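Local coordinates for protein tRNA dimethylallyltransferase (Staphylococcus epidermidis ATCC 12228, PDB 3D3Q) that probably transfers a dimethylallyl group from dimethylallyl diphosphate onto the N6 of adenine 37 in tRNAs that read codons beginning with uridine, at residues 138-150 and 161-173. Residues are numbered along the deposited sequence; the frame is centred on the assembly and turned at random.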
ATOM      1  N   LEU A 138      28.637  -3.683  -3.556  1.00 61.98           N
ATOM      2  CA  LEU A 138      28.708  -4.945  -2.831  1.00 60.49           C
ATOM      3  C   LEU A 138      28.355  -6.096  -3.737  1.00 59.84           C
ATOM      4  O   LEU A 138      28.429  -7.253  -3.330  1.00 59.02           O
ATOM      5  CB  LEU A 138      27.774  -4.953  -1.625  1.00 59.00           C
ATOM      6  CG  LEU A 138      28.123  -4.047  -0.446  1.00 58.35           C
ATOM      7  CD1 LEU A 138      27.075  -4.261   0.624  1.00 56.68           C
ATOM      8  CD2 LEU A 138      29.519  -4.357   0.094  1.00 58.65           C
ATOM      9  N   GLU A 139      27.971  -5.768  -4.969  1.00 60.28           N
ATOM     10  CA  GLU A 139      27.611  -6.787  -5.955  1.00 60.44           C
ATOM     11  C   GLU A 139      28.863  -7.603  -6.273  1.00 60.55           C
ATOM     12  O   GLU A 139      28.773  -8.772  -6.638  1.00 61.56           O
ATOM     13  CB  GLU A 139      27.070  -6.140  -7.234  1.00 60.09           C
ATOM     14  CG  GLU A 139      25.688  -5.477  -7.105  1.00 61.26           C
ATOM     15  CD  GLU A 139      25.190  -4.870  -8.428  1.00 63.03           C
ATOM     16  OE1 GLU A 139      25.872  -3.958  -8.960  1.00 64.07           O
ATOM     17  OE2 GLU A 139      24.114  -5.292  -8.934  1.00 61.60           O
ATOM     18  N   HIS A 140      30.029  -6.986  -6.127  1.00 60.11           N
ATOM     19  CA  HIS A 140      31.270  -7.685  -6.383  1.00 60.38           C
ATOM     20  C   HIS A 140      31.428  -8.868  -5.425  1.00 59.48           C
ATOM     21  O   HIS A 140      31.618 -10.008  -5.852  1.00 59.97           O
ATOM     22  CB  HIS A 140      32.460  -6.738  -6.226  1.00 63.06           C
ATOM     23  CG  HIS A 140      33.636  -7.367  -5.541  1.00 66.83           C
ATOM     24  ND1 HIS A 140      34.294  -8.470  -6.048  1.00 68.19           N
ATOM     25  CD2 HIS A 140      34.230  -7.091  -4.353  1.00 68.47           C
ATOM     26  CE1 HIS A 140      35.240  -8.847  -5.204  1.00 69.31           C
ATOM     27  NE2 HIS A 140      35.222  -8.027  -4.166  1.00 70.23           N
ATOM     28  N   LEU A 141      31.351  -8.583  -4.129  1.00 58.24           N
ATOM     29  CA  LEU A 141      31.502  -9.594  -3.090  1.00 56.59           C
ATOM     30  C   LEU A 141      30.799 -10.896  -3.393  1.00 55.85           C
ATOM     31  O   LEU A 141      29.634 -10.923  -3.813  1.00 55.05           O
ATOM     32  CB  LEU A 141      30.990  -9.068  -1.741  1.00 57.37           C
ATOM     33  CG  LEU A 141      31.893  -8.284  -0.783  1.00 56.87           C
ATOM     34  CD1 LEU A 141      32.355  -6.966  -1.406  1.00 56.40           C
ATOM     35  CD2 LEU A 141      31.106  -8.028   0.495  1.00 57.87           C
ATOM     36  N   ASN A 142      31.510 -11.989  -3.165  1.00 54.83           N
ATOM     37  CA  ASN A 142      30.932 -13.303  -3.404  1.00 54.91           C
ATOM     38  C   ASN A 142      29.843 -13.556  -2.373  1.00 54.03           C
ATOM     39  O   ASN A 142      29.575 -12.718  -1.517  1.00 54.04           O
ATOM     40  CB  ASN A 142      32.009 -14.370  -3.278  1.00 54.37           C
ATOM     41  CG  ASN A 142      32.673 -14.344  -1.936  1.00 55.03           C
ATOM     42  OD1 ASN A 142      32.073 -14.722  -0.927  1.00 55.17           O
ATOM     43  ND2 ASN A 142      33.921 -13.881  -1.902  1.00 56.72           N
ATOM     44  N   ASN A 143      29.222 -14.723  -2.455  1.00 52.54           N
ATOM     45  CA  ASN A 143      28.166 -15.066  -1.522  1.00 51.10           C
ATOM     46  C   ASN A 143      28.606 -15.077  -0.062  1.00 51.34           C
ATOM     47  O   ASN A 143      27.899 -14.565   0.804  1.00 51.95           O
ATOM     48  CB  ASN A 143      27.576 -16.420  -1.884  1.00 50.75           C
ATOM     49  CG  ASN A 143      26.189 -16.307  -2.450  1.00 47.63           C
ATOM     50  OD1 ASN A 143      25.657 -17.274  -2.993  1.00 45.70           O
ATOM     51  ND2 ASN A 143      25.589 -15.129  -2.323  1.00 44.14           N
ATOM     52  N   ASN A 144      29.770 -15.658   0.212  1.00 50.90           N
ATOM     53  CA  ASN A 144      30.278 -15.731   1.581  1.00 49.29           C
ATOM     54  C   ASN A 144      30.906 -14.429   2.079  1.00 48.08           C
ATOM     55  O   ASN A 144      30.737 -14.063   3.243  1.00 47.71           O
ATOM     56  CB  ASN A 144      31.287 -16.883   1.732  1.00 48.61           C
ATOM     57  CG  ASN A 144      30.638 -18.188   2.221  1.00 48.40           C
ATOM     58  OD1 ASN A 144      30.167 -18.283   3.363  1.00 47.47           O
ATOM     59  ND2 ASN A 144      30.620 -19.199   1.355  1.00 47.00           N
ATOM     60  N   LYS A 145      31.621 -13.720   1.216  1.00 46.74           N
ATOM     61  CA  LYS A 145      32.246 -12.481   1.651  1.00 46.60           C
ATOM     62  C   LYS A 145      31.169 -11.484   2.070  1.00 44.53           C
ATOM     63  O   LYS A 145      31.338 -10.756   3.044  1.00 43.30           O
ATOM     64  CB  LYS A 145      33.119 -11.897   0.539  1.00 48.77           C
ATOM     65  CG  LYS A 145      34.212 -10.948   1.033  1.00 53.74           C
ATOM     66  CD  LYS A 145      35.010 -10.349  -0.145  1.00 57.32           C
ATOM     67  CE  LYS A 145      36.118  -9.390   0.310  1.00 56.95           C
ATOM     68  NZ  LYS A 145      36.699  -8.666  -0.855  1.00 57.25           N
ATOM     69  N   LEU A 146      30.058 -11.473   1.341  1.00 43.66           N
ATOM     70  CA  LEU A 146      28.942 -10.578   1.641  1.00 43.08           C
ATOM     71  C   LEU A 146      28.244 -10.996   2.932  1.00 42.35           C
ATOM     72  O   LEU A 146      27.657 -10.167   3.632  1.00 41.00           O
ATOM     73  CB  LEU A 146      27.925 -10.587   0.503  1.00 42.52           C
ATOM     74  CG  LEU A 146      26.658  -9.764   0.750  1.00 41.77           C
ATOM     75  CD1 LEU A 146      26.996  -8.292   0.676  1.00 40.23           C
ATOM     76  CD2 LEU A 146      25.588 -10.113  -0.283  1.00 41.41           C
ATOM     77  N   HIS A 147      28.299 -12.295   3.225  1.00 42.50           N
ATOM     78  CA  HIS A 147      27.691 -12.858   4.432  1.00 41.68           C
ATOM     79  C   HIS A 147      28.516 -12.448   5.641  1.00 42.48           C
ATOM     80  O   HIS A 147      27.959 -12.110   6.684  1.00 40.88           O
ATOM     81  CB  HIS A 147      27.643 -14.383   4.337  1.00 40.73           C
ATOM     82  CG  HIS A 147      26.854 -15.035   5.432  1.00 41.03           C
ATOM     83  ND1 HIS A 147      25.505 -14.817   5.611  1.00 40.48           N
ATOM     84  CD2 HIS A 147      27.215 -15.936   6.378  1.00 40.08           C
ATOM     85  CE1 HIS A 147      25.066 -15.557   6.612  1.00 39.24           C
ATOM     86  NE2 HIS A 147      26.084 -16.245   7.095  1.00 38.96           N
ATOM     87  N   GLU A 148      29.844 -12.497   5.488  1.00 44.54           N
ATOM     88  CA  GLU A 148      30.776 -12.121   6.558  1.00 46.10           C
ATOM     89  C   GLU A 148      30.431 -10.682   6.920  1.00 45.31           C
ATOM     90  O   GLU A 148      30.282 -10.338   8.092  1.00 45.45           O
ATOM     91  CB  GLU A 148      32.252 -12.144   6.096  1.00 48.95           C
ATOM     92  CG  GLU A 148      32.808 -13.425   5.408  1.00 53.59           C
ATOM     93  CD  GLU A 148      32.787 -14.693   6.266  1.00 55.67           C
ATOM     94  OE1 GLU A 148      33.314 -15.741   5.798  1.00 55.75           O
ATOM     95  OE2 GLU A 148      32.242 -14.652   7.395  1.00 56.38           O
ATOM     96  N   TYR A 149      30.313  -9.854   5.886  1.00 43.61           N
ATOM     97  CA  TYR A 149      29.987  -8.447   6.032  1.00 41.58           C
ATOM     98  C   TYR A 149      28.717  -8.271   6.836  1.00 40.76           C
ATOM     99  O   TYR A 149      28.646  -7.428   7.719  1.00 41.07           O
ATOM    100  CB  TYR A 149      29.810  -7.801   4.658  1.00 40.50           C
ATOM    101  CG  TYR A 149      29.408  -6.357   4.732  1.00 41.41           C
ATOM    102  CD1 TYR A 149      30.214  -5.430   5.382  1.00 42.25           C
ATOM    103  CD2 TYR A 149      28.211  -5.913   4.168  1.00 42.66           C
ATOM    104  CE1 TYR A 149      29.844  -4.092   5.474  1.00 45.05           C
ATOM    105  CE2 TYR A 149      27.830  -4.566   4.251  1.00 43.90           C
ATOM    106  CZ  TYR A 149      28.656  -3.664   4.908  1.00 44.94           C
ATOM    107  OH  TYR A 149      28.317  -2.330   4.999  1.00 46.88           O
ATOM    108  N   LEU A 150      27.705  -9.070   6.531  1.00 40.67           N
ATOM    109  CA  LEU A 150      26.444  -8.967   7.249  1.00 40.36           C
ATOM    110  C   LEU A 150      26.673  -9.355   8.710  1.00 42.74           C
ATOM    111  O   LEU A 150      26.233  -8.643   9.617  1.00 44.62           O
ATOM    112  CB  LEU A 150      25.398  -9.877   6.596  1.00 38.33           C
ATOM    113  CG  LEU A 150      23.888  -9.687   6.794  1.00 36.05           C
ATOM    114  CD1 LEU A 150      23.298 -10.995   7.313  1.00 33.03           C
ATOM    115  CD2 LEU A 150      23.579  -8.530   7.744  1.00 33.64           C
ATOM    116  N   ILE A 161      20.123 -16.875   8.243  1.00 45.84           N
ATOM    117  CA  ILE A 161      20.132 -16.714   6.791  1.00 40.53           C
ATOM    118  C   ILE A 161      21.374 -17.399   6.177  1.00 39.65           C
ATOM    119  O   ILE A 161      22.506 -17.008   6.455  1.00 39.20           O
ATOM    120  CB  ILE A 161      20.117 -15.199   6.418  1.00 38.90           C
ATOM    121  CG1 ILE A 161      18.839 -14.553   6.922  1.00 35.98           C
ATOM    122  CG2 ILE A 161      20.212 -15.007   4.916  1.00 36.37           C
ATOM    123  CD1 ILE A 161      18.724 -13.105   6.577  1.00 33.71           C
ATOM    124  N   HIS A 162      21.168 -18.429   5.361  1.00 38.17           N
ATOM    125  CA  HIS A 162      22.294 -19.136   4.754  1.00 38.14           C
ATOM    126  C   HIS A 162      22.983 -18.219   3.726  1.00 38.02           C
ATOM    127  O   HIS A 162      22.321 -17.503   2.979  1.00 37.83           O
ATOM    128  CB  HIS A 162      21.786 -20.422   4.107  1.00 40.06           C
ATOM    129  CG  HIS A 162      22.867 -21.288   3.539  1.00 42.92           C
ATOM    130  ND1 HIS A 162      23.547 -20.964   2.385  1.00 42.82           N
ATOM    131  CD2 HIS A 162      23.383 -22.468   3.962  1.00 43.64           C
ATOM    132  CE1 HIS A 162      24.433 -21.908   2.119  1.00 43.92           C
ATOM    133  NE2 HIS A 162      24.355 -22.832   3.061  1.00 44.29           N
ATOM    134  N   PRO A 163      24.329 -18.221   3.681  1.00 38.50           N
ATOM    135  CA  PRO A 163      25.063 -17.357   2.736  1.00 37.81           C
ATOM    136  C   PRO A 163      24.750 -17.457   1.242  1.00 38.11           C
ATOM    137  O   PRO A 163      25.166 -16.606   0.438  1.00 37.43           O
ATOM    138  CB  PRO A 163      26.546 -17.630   3.070  1.00 37.81           C
ATOM    139  CG  PRO A 163      26.549 -18.935   3.781  1.00 37.48           C
ATOM    140  CD  PRO A 163      25.251 -18.974   4.551  1.00 37.98           C
ATOM    141  N   ASN A 164      23.984 -18.475   0.871  1.00 38.11           N
ATOM    142  CA  ASN A 164      23.620 -18.664  -0.525  1.00 37.10           C
ATOM    143  C   ASN A 164      22.276 -18.024  -0.840  1.00 36.94           C
ATOM    144  O   ASN A 164      21.816 -18.047  -1.985  1.00 38.67           O
ATOM    145  CB  ASN A 164      23.611 -20.161  -0.879  1.00 37.14           C
ATOM    146  CG  ASN A 164      25.011 -20.694  -1.194  1.00 37.37           C
ATOM    147  OD1 ASN A 164      25.201 -21.887  -1.443  1.00 36.48           O
ATOM    148  ND2 ASN A 164      25.995 -19.797  -1.199  1.00 37.37           N
ATOM    149  N   ASN A 165      21.645 -17.436   0.167  1.00 35.45           N
ATOM    150  CA  ASN A 165      20.369 -16.764  -0.055  1.00 35.14           C
ATOM    151  C   ASN A 165      20.651 -15.268  -0.149  1.00 34.41           C
ATOM    152  O   ASN A 165      20.135 -14.476   0.641  1.00 34.23           O
ATOM    153  CB  ASN A 165      19.422 -17.024   1.108  1.00 34.78           C
ATOM    154  CG  ASN A 165      18.031 -16.518   0.831  1.00 34.96           C
ATOM    155  OD1 ASN A 165      17.837 -15.657  -0.031  1.00 37.78           O
ATOM    156  ND2 ASN A 165      17.053 -17.042   1.549  1.00 31.57           N
ATOM    157  N   ARG A 166      21.463 -14.891  -1.130  1.00 33.71           N
ATOM    158  CA  ARG A 166      21.860 -13.509  -1.294  1.00 32.41           C
ATOM    159  C   ARG A 166      20.728 -12.528  -1.097  1.00 32.61           C
ATOM    160  O   ARG A 166      20.916 -11.481  -0.478  1.00 32.21           O
ATOM    161  CB  ARG A 166      22.493 -13.286  -2.658  1.00 30.27           C
ATOM    162  CG  ARG A 166      23.392 -12.074  -2.689  1.00 29.21           C
ATOM    163  CD  ARG A 166      23.717 -11.665  -4.107  1.00 30.19           C
ATOM    164  NE  ARG A 166      24.782 -10.662  -4.206  1.00 31.36           N
ATOM    165  CZ  ARG A 166      26.039 -10.865  -3.819  1.00 33.14           C
ATOM    166  NH1 ARG A 166      26.930  -9.897  -3.957  1.00 35.67           N
ATOM    167  NH2 ARG A 166      26.402 -12.028  -3.282  1.00 30.80           N
ATOM    168  N   LYS A 167      19.551 -12.856  -1.607  1.00 33.69           N
ATOM    169  CA  LYS A 167      18.415 -11.950  -1.450  1.00 36.30           C
ATOM    170  C   LYS A 167      18.196 -11.523  -0.001  1.00 36.89           C
ATOM    171  O   LYS A 167      18.345 -10.346   0.342  1.00 37.20           O
ATOM    172  CB  LYS A 167      17.134 -12.592  -1.960  1.00 34.08           C
ATOM    173  CG  LYS A 167      16.538 -11.851  -3.111  1.00 34.45           C
ATOM    174  CD  LYS A 167      15.869 -10.570  -2.701  1.00 33.65           C
ATOM    175  CE  LYS A 167      14.941 -10.123  -3.836  1.00 33.89           C
ATOM    176  NZ  LYS A 167      14.248  -8.834  -3.572  1.00 33.04           N
ATOM    177  N   ARG A 168      17.829 -12.477   0.849  1.00 37.07           N
ATOM    178  CA  ARG A 168      17.584 -12.134   2.232  1.00 38.08           C
ATOM    179  C   ARG A 168      18.772 -11.449   2.912  1.00 36.42           C
ATOM    180  O   ARG A 168      18.574 -10.599   3.779  1.00 36.69           O
ATOM    181  CB  ARG A 168      17.146 -13.361   3.022  1.00 41.03           C
ATOM    182  CG  ARG A 168      15.641 -13.567   3.000  1.00 45.62           C
ATOM    183  CD  ARG A 168      15.195 -14.471   4.151  1.00 50.99           C
ATOM    184  NE  ARG A 168      15.661 -13.979   5.458  1.00 53.70           N
ATOM    185  CZ  ARG A 168      15.340 -14.546   6.621  1.00 55.38           C
ATOM    186  NH1 ARG A 168      14.556 -15.624   6.642  1.00 57.21           N
ATOM    187  NH2 ARG A 168      15.791 -14.034   7.757  1.00 54.50           N
ATOM    188  N   VAL A 169      19.993 -11.798   2.510  1.00 33.11           N
ATOM    189  CA  VAL A 169      21.170 -11.191   3.100  1.00 30.14           C
ATOM    190  C   VAL A 169      21.258  -9.724   2.718  1.00 30.72           C
ATOM    191  O   VAL A 169      21.574  -8.875   3.561  1.00 29.71           O
ATOM    192  CB  VAL A 169      22.475 -11.915   2.677  1.00 29.95           C
ATOM    193  CG1 VAL A 169      23.697 -11.223   3.273  1.00 27.38           C
ATOM    194  CG2 VAL A 169      22.442 -13.362   3.147  1.00 31.20           C
ATOM    195  N   LEU A 170      20.986  -9.403   1.460  1.00 30.04           N
ATOM    196  CA  LEU A 170      21.037  -7.996   1.052  1.00 31.78           C
ATOM    197  C   LEU A 170      19.954  -7.200   1.772  1.00 32.26           C
ATOM    198  O   LEU A 170      20.206  -6.107   2.262  1.00 31.14           O
ATOM    199  CB  LEU A 170      20.851  -7.847  -0.466  1.00 31.59           C
ATOM    200  CG  LEU A 170      22.062  -8.186  -1.335  1.00 30.71           C
ATOM    201  CD1 LEU A 170      21.640  -8.197  -2.808  1.00 28.84           C
ATOM    202  CD2 LEU A 170      23.183  -7.187  -1.076  1.00 27.36           C
ATOM    203  N   ARG A 171      18.754  -7.759   1.831  1.00 34.25           N
ATOM    204  CA  ARG A 171      17.659  -7.099   2.499  1.00 36.98           C
ATOM    205  C   ARG A 171      18.074  -6.686   3.910  1.00 37.43           C
ATOM    206  O   ARG A 171      17.725  -5.605   4.377  1.00 39.16           O
ATOM    207  CB  ARG A 171      16.466  -8.032   2.565  1.00 39.39           C
ATOM    208  CG  ARG A 171      15.255  -7.474   1.877  1.00 42.67           C
ATOM    209  CD  ARG A 171      14.168  -7.166   2.886  1.00 45.67           C
ATOM    210  NE  ARG A 171      14.493  -6.083   3.831  1.00 47.47           N
ATOM    211  CZ  ARG A 171      14.684  -4.809   3.494  1.00 48.05           C
ATOM    212  NH1 ARG A 171      14.954  -3.917   4.432  1.00 47.11           N
ATOM    213  NH2 ARG A 171      14.616  -4.434   2.219  1.00 49.89           N
ATOM    214  N   ALA A 172      18.822  -7.551   4.584  1.00 35.61           N
ATOM    215  CA  ALA A 172      19.289  -7.254   5.920  1.00 35.25           C
ATOM    216  C   ALA A 172      20.354  -6.160   5.841  1.00 36.71           C
ATOM    217  O   ALA A 172      20.273  -5.148   6.538  1.00 37.48           O
ATOM    218  CB  ALA A 172      19.858  -8.505   6.569  1.00 32.85           C
ATOM    219  N   ILE A 173      21.356  -6.352   4.991  1.00 37.62           N
ATOM    220  CA  ILE A 173      22.407  -5.356   4.822  1.00 37.83           C
ATOM    221  C   ILE A 173      21.812  -4.030   4.346  1.00 39.58           C
ATOM    222  O   ILE A 173      22.239  -2.958   4.765  1.00 40.26           O
ATOM    223  CB  ILE A 173      23.443  -5.850   3.811  1.00 37.44           C
ATOM    224  CG1 ILE A 173      24.133  -7.082   4.384  1.00 36.68           C
ATOM    225  CG2 ILE A 173      24.448  -4.755   3.500  1.00 37.08           C
ATOM    226  CD1 ILE A 173      24.923  -7.841   3.376  1.00 37.12           C
TER
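The backbone oxygen of Leu141 receives the guanidinium of Arg166, with NH1 2.9 Å from O and an N-H...O angle of 152°. The donor lies in the carbonyl plane, although the oxygen stands slightly out of the plane of the guanidinium. Arginine suits this place because its chain can run extended from CG to NE, with CG anti to the backbone N (chi1 -157°), and so carry its charge from the first turn of helix 166-173 across to the loop before helix 143-150. The carbonyl of Leu138 also faces the edge of the guanidinium, where it probably adds electrostatic attraction. Over the centre of one guanidinium face lies a methyl of Leu146, CD2 being 3.6 Å from Arg166 CZ, an apolar lid on a flat cation.

Leu146 packs as a single knob into a hole formed by Arg166, Val169, Leu170 and Ile173, between the segments 143-150 and 166-173, whose axes approach to 10.0 Å at 33°. These helices belong to the helical part of the IPP transferase chain, far from the centre of the molecule; residues 167-171 probably interact with substrate tRNA. One turn beyond Leu146, Leu150 continues the apolar seam: its CG rests 3.6 Å from Ile173 CG1, while CD2 meets CB of Ala172, where a side chain of one methyl suffices. The branched Ile173 serves several neighbours, turning CG2 to the ring edge of Tyr149 at CE2 and also to Leu138 CD1.

Nearer the start of helix 166-173, Pro163, whose ring-restricted phi suits a type I turn, lays CB over one face of the His147 imidazole in a CH-pi contact, 3.8 Å from the ring centroid. Histidine offers a flat face to these ring CH groups.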